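Local coordinates for protein kinase containing Z-DNA binding domains (Danio rerio, PDB 4LB6), which binds left-handed Z-DNA through its Zalpha domain and probably acts as a kinase of translation initiation factor eIF2alpha, at residues R25-D30 with R64-L69. Residues are numbered along the deposited sequence; the frame is centred on the assembly and turned at random.
Sequences RSTVQD and RPVWNL. With nucleotides of chain B.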
ATOM      1  N   ARG A  25      13.817  -8.180  15.979  1.00 47.50           N
ATOM      2  CA  ARG A  25      12.786  -7.180  15.701  1.00 40.46           C
ATOM      3  C   ARG A  25      12.327  -7.273  14.260  1.00 38.87           C
ATOM      4  O   ARG A  25      13.143  -7.169  13.351  1.00 44.30           O
ATOM      5  CB  ARG A  25      13.332  -5.766  16.004  1.00 44.18           C
ATOM      6  CG  ARG A  25      13.290  -5.381  17.488  1.00 55.72           C
ATOM      7  CD  ARG A  25      14.172  -4.198  17.861  1.00 64.55           C
ATOM      8  NE  ARG A  25      13.592  -2.913  17.474  1.00 72.23           N
ATOM      9  CZ  ARG A  25      12.488  -2.388  18.011  1.00 74.68           C
ATOM     10  NH1 ARG A  25      11.812  -3.036  18.966  1.00 74.67           N
ATOM     11  NH2 ARG A  25      12.050  -1.211  17.580  1.00 76.87           N
ATOM     12  N   SER A  26      11.012  -7.464  14.058  1.00 34.92           N
ATOM     13  CA  SER A  26      10.443  -7.619  12.728  1.00 38.25           C
ATOM     14  C   SER A  26       9.043  -7.028  12.649  1.00 34.77           C
ATOM     15  O   SER A  26       8.319  -6.955  13.672  1.00 33.32           O
ATOM     16  CB  SER A  26      10.350  -9.101  12.399  1.00 37.66           C
ATOM     17  OG  SER A  26      11.597  -9.714  12.551  1.00 36.16           O
ATOM     18  N   THR A  27       8.652  -6.604  11.447  1.00 38.66           N
ATOM     19  CA  THR A  27       7.274  -6.180  11.199  1.00 32.66           C
ATOM     20  C   THR A  27       6.466  -7.379  10.692  1.00 30.92           C
ATOM     21  O   THR A  27       7.029  -8.427  10.307  1.00 31.66           O
ATOM     22  CB  THR A  27       7.209  -5.079  10.125  1.00 31.61           C
ATOM     23  OG1 THR A  27       7.697  -5.636   8.896  1.00 32.05           O
ATOM     24  CG2 THR A  27       8.100  -3.867  10.554  1.00 36.17           C
ATOM     25  N   VAL A  28       5.146  -7.253  10.728  1.00 24.92           N
ATOM     26  CA  VAL A  28       4.304  -8.332  10.207  1.00 25.47           C
ATOM     27  C   VAL A  28       4.627  -8.600   8.721  1.00 21.89           C
ATOM     28  O   VAL A  28       4.507  -9.727   8.231  1.00 23.18           O
ATOM     29  CB  VAL A  28       2.786  -8.049  10.410  1.00 18.54           C
ATOM     30  CG1 VAL A  28       2.296  -6.736   9.656  1.00 19.95           C
ATOM     31  CG2 VAL A  28       1.924  -9.331  10.070  1.00 17.77           C
ATOM     32  N   GLN A  29       5.015  -7.558   8.001  1.00 24.34           N
ATOM     33  CA  GLN A  29       5.273  -7.723   6.593  1.00 30.39           C
ATOM     34  C   GLN A  29       6.474  -8.667   6.360  1.00 38.38           C
ATOM     35  O   GLN A  29       6.401  -9.605   5.533  1.00 33.20           O
ATOM     36  CB  GLN A  29       5.495  -6.345   5.939  1.00 36.50           C
ATOM     37  CG  GLN A  29       4.181  -5.514   5.747  1.00 28.42           C
ATOM     38  CD  GLN A  29       3.700  -4.767   7.000  1.00 34.52           C
ATOM     39  OE1 GLN A  29       4.390  -4.705   8.013  1.00 35.33           O
ATOM     40  NE2 GLN A  29       2.511  -4.162   6.918  1.00 36.37           N
ATOM     41  N   ASP A  30       7.534  -8.464   7.162  1.00 35.74           N
ATOM     42  CA  ASP A  30       8.686  -9.379   7.236  1.00 38.63           C
ATOM     43  C   ASP A  30       8.259 -10.832   7.374  1.00 37.01           C
ATOM     44  O   ASP A  30       8.710 -11.721   6.649  1.00 38.61           O
ATOM     45  CB  ASP A  30       9.595  -9.014   8.435  1.00 37.46           C
ATOM     46  CG  ASP A  30      10.350  -7.710   8.217  1.00 49.85           C
ATOM     47  OD1 ASP A  30      10.625  -7.421   7.028  1.00 53.95           O
ATOM     48  OD2 ASP A  30      10.647  -6.973   9.208  1.00 48.30           O
ATOM     49  N   ARG A  64       4.836   1.050  11.411  1.00 49.02           N
ATOM     50  CA  ARG A  64       4.603  -0.361  11.579  1.00 45.85           C
ATOM     51  C   ARG A  64       5.035  -0.760  12.951  1.00 43.27           C
ATOM     52  O   ARG A  64       6.159  -0.489  13.322  1.00 43.23           O
ATOM     53  CB  ARG A  64       5.437  -1.147  10.577  1.00 49.15           C
ATOM     54  CG  ARG A  64       5.337  -0.600   9.192  1.00 45.17           C
ATOM     55  CD  ARG A  64       5.697  -1.685   8.204  1.00 32.43           C
ATOM     56  NE  ARG A  64       4.778  -1.532   7.092  1.00 28.46           N
ATOM     57  CZ  ARG A  64       5.026  -1.954   5.869  1.00 27.07           C
ATOM     58  NH1 ARG A  64       6.184  -2.528   5.605  1.00 26.59           N
ATOM     59  NH2 ARG A  64       4.095  -1.780   4.940  1.00 26.42           N
ATOM     60  N   PRO A  65       4.156  -1.440  13.693  1.00 40.27           N
ATOM     61  CA  PRO A  65       4.616  -1.994  14.960  1.00 37.75           C
ATOM     62  C   PRO A  65       5.765  -2.938  14.654  1.00 39.89           C
ATOM     63  O   PRO A  65       5.841  -3.482  13.537  1.00 38.72           O
ATOM     64  CB  PRO A  65       3.405  -2.770  15.479  1.00 31.79           C
ATOM     65  CG  PRO A  65       2.192  -2.076  14.796  1.00 39.29           C
ATOM     66  CD  PRO A  65       2.728  -1.700  13.442  1.00 35.44           C
ATOM     67  N   VAL A  66       6.676  -3.047  15.605  1.00 34.97           N
ATOM     68  CA  VAL A  66       7.797  -3.950  15.472  1.00 34.43           C
ATOM     69  C   VAL A  66       7.735  -4.953  16.582  1.00 33.93           C
ATOM     70  O   VAL A  66       7.606  -4.604  17.761  1.00 44.02           O
ATOM     71  CB  VAL A  66       9.137  -3.163  15.506  1.00 43.52           C
ATOM     72  CG1 VAL A  66      10.269  -4.096  15.697  1.00 45.48           C
ATOM     73  CG2 VAL A  66       9.310  -2.347  14.184  1.00 38.16           C
ATOM     74  N   TRP A  67       7.871  -6.225  16.214  1.00 34.82           N
ATOM     75  CA  TRP A  67       7.605  -7.313  17.132  1.00 33.22           C
ATOM     76  C   TRP A  67       8.910  -7.991  17.532  1.00 36.73           C
ATOM     77  O   TRP A  67       9.818  -8.044  16.730  1.00 35.81           O
ATOM     78  CB  TRP A  67       6.681  -8.325  16.453  1.00 27.12           C
ATOM     79  CG  TRP A  67       5.332  -7.720  16.162  1.00 26.03           C
ATOM     80  CD1 TRP A  67       4.943  -7.082  15.031  1.00 29.12           C
ATOM     81  CD2 TRP A  67       4.222  -7.693  17.045  1.00 33.91           C
ATOM     82  NE1 TRP A  67       3.600  -6.661  15.142  1.00 29.21           N
ATOM     83  CE2 TRP A  67       3.161  -7.001  16.394  1.00 31.46           C
ATOM     84  CE3 TRP A  67       4.024  -8.172  18.343  1.00 32.48           C
ATOM     85  CZ2 TRP A  67       1.902  -6.813  16.994  1.00 28.34           C
ATOM     86  CZ3 TRP A  67       2.800  -7.972  18.934  1.00 33.56           C
ATOM     87  CH2 TRP A  67       1.760  -7.298  18.264  1.00 29.11           C
ATOM     88  N   ASN A  68       8.977  -8.505  18.752  1.00 33.22           N
ATOM     89  CA  ASN A  68      10.088  -9.369  19.135  1.00 35.72           C
ATOM     90  C   ASN A  68       9.667 -10.340  20.230  1.00 38.80           C
ATOM     91  O   ASN A  68       8.607 -10.212  20.824  1.00 33.82           O
ATOM     92  CB  ASN A  68      11.268  -8.513  19.598  1.00 39.82           C
ATOM     93  CG  ASN A  68      12.601  -9.234  19.453  1.00 42.25           C
ATOM     94  OD1 ASN A  68      12.643 -10.415  19.098  1.00 37.44           O
ATOM     95  ND2 ASN A  68      13.691  -8.533  19.753  1.00 44.21           N
ATOM     96  N   LEU A  69      10.503 -11.333  20.503  1.00 37.06           N
ATOM     97  CA  LEU A  69      10.264 -12.227  21.616  1.00 36.70           C
ATOM     98  C   LEU A  69      10.459 -11.525  22.958  1.00 40.96           C
ATOM     99  O   LEU A  69      11.362 -10.732  23.136  1.00 45.35           O
ATOM    100  CB  LEU A  69      11.246 -13.430  21.543  1.00 36.41           C
ATOM    101  CG  LEU A  69      11.051 -14.342  20.330  1.00 35.37           C
ATOM    102  CD1 LEU A  69      11.975 -15.520  20.402  1.00 36.27           C
ATOM    103  CD2 LEU A  69       9.603 -14.841  20.239  1.00 33.99           C
TER
ATOM    104  P    DG B   3       1.587   0.176   7.799  1.00 26.95           P
ATOM    105  OP1  DG B   3       2.661   1.220   7.630  1.00 28.98           O
ATOM    106  OP2  DG B   3       1.767  -1.253   7.526  1.00 37.37           O
ATOM    107  O5'  DG B   3       1.299   0.400   9.371  1.00 25.66           O
ATOM    108  C5'  DG B   3       0.231  -0.373   9.992  1.00 22.70           C
ATOM    109  C4'  DG B   3      -0.109   0.193  11.344  1.00 23.26           C
ATOM    110  O4'  DG B   3      -0.454   1.645  11.294  1.00 22.98           O
ATOM    111  C3'  DG B   3      -1.257  -0.601  12.020  1.00 21.20           C
ATOM    112  O3'  DG B   3      -0.651  -1.663  12.852  1.00 22.77           O
ATOM    113  C2'  DG B   3      -1.831   0.493  12.967  1.00 21.56           C
ATOM    114  C1'  DG B   3      -1.486   1.863  12.279  1.00 19.91           C
ATOM    115  N9   DG B   3      -2.551   2.573  11.534  1.00 21.32           N
ATOM    116  C8   DG B   3      -2.870   3.902  11.631  1.00 22.78           C
ATOM    117  N7   DG B   3      -3.829   4.275  10.834  1.00 25.16           N
ATOM    118  C5   DG B   3      -4.135   3.126  10.089  1.00 21.69           C
ATOM    119  C6   DG B   3      -5.078   2.976   9.071  1.00 22.00           C
ATOM    120  O6   DG B   3      -5.787   3.851   8.605  1.00 20.77           O
ATOM    121  N1   DG B   3      -5.128   1.679   8.552  1.00 16.66           N
ATOM    122  C2   DG B   3      -4.264   0.714   9.001  1.00 15.91           C
ATOM    123  N2   DG B   3      -4.404  -0.429   8.348  1.00 16.22           N
ATOM    124  N3   DG B   3      -3.329   0.845   9.982  1.00 20.01           N
ATOM    125  C4   DG B   3      -3.380   2.064  10.509  1.00 18.51           C
TER
HETATM  126  O   HOH W   1       3.863  -4.816  12.132  1.00 29.78           O
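Ser26 and Trp67 form a single antiparallel bridge in the winged helix-turn-helix fold of this Zalpha domain. It joins the residues leading into helix 28-35 to strand 66-69 of the wing, which also pairs with strand 55-58. Trp67 N gives a nearly straight bond of 2.7 Å to Ser26 O. Ser26 N returns a longer, more bent bond of 3.0 Å to Trp67 O.

The side chain of Arg64 runs from the protein to the DNA. Its CB lies 3.8 Å from Thr27 CG2. CG passes close to OP1 of nucleotide DG3 of chain B, and CD meets Gln29 OE1. NE donates to OP2 of DG3 over 3.1 Å. The guanidinium stacks on the Gln29 amide, the two planes 8° apart, with Gln29 CD 3.3 Å above its centre. The phosphate sits at the guanidinium edge. NH1 lies near Gln29 CG, and NH2 lies near OP2 and Gln29 NE2, a fellow donor. Gln29 NE2 adds a weak bond to the same OP2. An alanine at Arg64 would probably leave OP2 with the weak Gln29 bond but without this positive charge, and the Gln29 amide freer to turn without its flat partner.

At the other end, the Arg25 chain bends at chi3 (77°), which brings NE back toward Val66 CG1. That methyl lies under the centre of the guanidinium, which also bonds weakly to Thr58. Thr27 and Asp30 close a capping box at the start of helix 28-35. One water links the two segments, accepting from Val28 N at 3.1 Å and donating to Pro65 O at 2.8 Å.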